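Local coordinates for protein proline dipeptidase (Streptococcus agalactiae, PDB 3OOO) that probably acts as a manganese-dependent proline dipeptidase of the M24B family, this chain being its N-terminal, creatinase/prolidase-type domain, at residues Leu55-Leu60 against Phe71-Tyr76. Numbering follows the deposited sequence.
Sequences LFVPAL and FPVFGY
L55 O is gripped twice from the neighbouring strand: F74 N donates to it at 2.9 Å, almost in line with the carbonyl, and V73 CA makes a CH...O contact to the same oxygen. This is the parallel pairing of a beta-alpha-beta crossover, in which the chain passes from strand 54-58 by way of helix 62-68 to strand 73-76, an edge strand of the mixed sheet within this chain. Further bonds run from L55 N to P72 O and from V57 N to F74 O. Past V57 the pairing frays: Y76 N reaches V57 O only weakly, at 3.4 Å, and the chain turns so that A59 N, from above the carbonyl plane, binds Y76 O at 2.9 Å.

On one face F56, F74 and Y76 form an aromatic cluster against helix 82-89. F74 CG sits between its own backbone N and carbonyl carbon (chi1 72°), which brings the ring to F56; F56 CD1 lies over one face of the F74 ring, toward its rim, 3.3 Å from F74 CE1, with the planes oblique at 43°. F56 CZ reaches Y76 CD2 at 3.3 Å, the planes only 22° apart but so offset that the rings hardly overlap; the Y76 hydroxyl is held by Q42 N. On the other face, which helix 62-68 covers, V57 CG2 touches V73 CG1; nearer the start of the pairing, L55 CB meets the edge of the F71 ring in its plane, 4.0 Å from F71 CE1.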
# COMPACT_ATOMS: atom_id res chain seq x y z
N LEU A 55 14.49 -10.59 10.94
CA LEU A 55 13.09 -10.80 10.62
C LEU A 55 12.19 -10.42 11.79
O LEU A 55 12.43 -10.85 12.92
CB LEU A 55 12.87 -12.26 10.19
CG LEU A 55 11.45 -12.76 9.93
CD1 LEU A 55 10.78 -11.97 8.83
CD2 LEU A 55 11.48 -14.22 9.57
N PHE A 56 11.19 -9.59 11.52
CA PHE A 56 10.21 -9.16 12.52
C PHE A 56 8.86 -9.76 12.14
O PHE A 56 8.43 -9.58 11.01
CB PHE A 56 10.13 -7.63 12.53
CG PHE A 56 9.13 -7.06 13.50
CD1 PHE A 56 9.28 -7.23 14.87
CD2 PHE A 56 8.05 -6.31 13.05
CE1 PHE A 56 8.37 -6.69 15.77
CE2 PHE A 56 7.13 -5.76 13.95
CZ PHE A 56 7.29 -5.95 15.31
N VAL A 57 8.21 -10.44 13.08
CA VAL A 57 6.92 -11.09 12.81
C VAL A 57 5.97 -10.92 13.99
O VAL A 57 6.40 -10.54 15.07
CB VAL A 57 7.08 -12.61 12.50
CG1 VAL A 57 7.74 -12.84 11.15
CG2 VAL A 57 7.84 -13.33 13.62
N PRO A 58 4.67 -11.22 13.80
CA PRO A 58 3.82 -11.28 14.98
C PRO A 58 4.33 -12.35 15.93
O PRO A 58 4.89 -13.37 15.49
CB PRO A 58 2.45 -11.67 14.41
CG PRO A 58 2.50 -11.22 12.99
CD PRO A 58 3.91 -11.43 12.55
N ALA A 59 4.15 -12.13 17.24
CA ALA A 59 4.71 -13.02 18.26
C ALA A 59 4.35 -14.49 18.07
O ALA A 59 5.15 -15.38 18.36
CB ALA A 59 4.32 -12.56 19.65
N LEU A 60 3.14 -14.74 17.58
CA LEU A 60 2.71 -16.11 17.39
C LEU A 60 3.51 -16.86 16.33
O LEU A 60 3.54 -18.09 16.34
CB LEU A 60 1.21 -16.17 17.08
CG LEU A 60 0.38 -16.02 18.36
CD1 LEU A 60 -1.08 -15.83 18.02
CD2 LEU A 60 0.57 -17.21 19.29
N PHE A 71 19.08 -16.40 11.01
CA PHE A 71 19.43 -15.07 11.49
C PHE A 71 18.40 -14.55 12.52
O PHE A 71 17.38 -15.21 12.74
CB PHE A 71 19.58 -14.11 10.30
CG PHE A 71 18.47 -14.19 9.29
CD1 PHE A 71 17.25 -13.56 9.53
CD2 PHE A 71 18.66 -14.86 8.08
CE1 PHE A 71 16.22 -13.62 8.59
CE2 PHE A 71 17.63 -14.92 7.13
CZ PHE A 71 16.42 -14.30 7.38
N PRO A 72 18.68 -13.40 13.16
CA PRO A 72 17.81 -12.97 14.27
C PRO A 72 16.34 -12.75 13.90
O PRO A 72 16.02 -12.25 12.82
CB PRO A 72 18.44 -11.65 14.72
CG PRO A 72 19.88 -11.80 14.36
CD PRO A 72 19.87 -12.53 13.05
N VAL A 73 15.47 -13.17 14.81
CA VAL A 73 14.03 -13.01 14.68
C VAL A 73 13.50 -12.36 15.95
O VAL A 73 13.92 -12.72 17.05
CB VAL A 73 13.32 -14.38 14.50
CG1 VAL A 73 11.80 -14.22 14.44
CG2 VAL A 73 13.82 -15.10 13.26
N PHE A 74 12.61 -11.39 15.80
CA PHE A 74 11.87 -10.88 16.96
C PHE A 74 10.42 -10.61 16.60
O PHE A 74 10.05 -10.64 15.43
CB PHE A 74 12.57 -9.67 17.62
CG PHE A 74 12.52 -8.39 16.83
CD1 PHE A 74 11.81 -7.29 17.32
CD2 PHE A 74 13.20 -8.26 15.62
CE1 PHE A 74 11.77 -6.08 16.62
CE2 PHE A 74 13.14 -7.06 14.89
CZ PHE A 74 12.44 -5.97 15.40
N GLY A 75 9.60 -10.40 17.62
CA GLY A 75 8.18 -10.26 17.40
C GLY A 75 7.50 -9.34 18.39
O GLY A 75 8.14 -8.78 19.28
N TYR A 76 6.19 -9.21 18.22
CA TYR A 76 5.38 -8.37 19.09
C TYR A 76 4.03 -9.02 19.34
O TYR A 76 3.45 -9.62 18.44
CB TYR A 76 5.23 -6.97 18.49
CG TYR A 76 4.23 -6.87 17.35
CD1 TYR A 76 3.03 -6.18 17.51
CD2 TYR A 76 4.48 -7.48 16.12
CE1 TYR A 76 2.11 -6.08 16.47
CE2 TYR A 76 3.57 -7.39 15.07
CZ TYR A 76 2.39 -6.69 15.26
OH TYR A 76 1.49 -6.61 14.23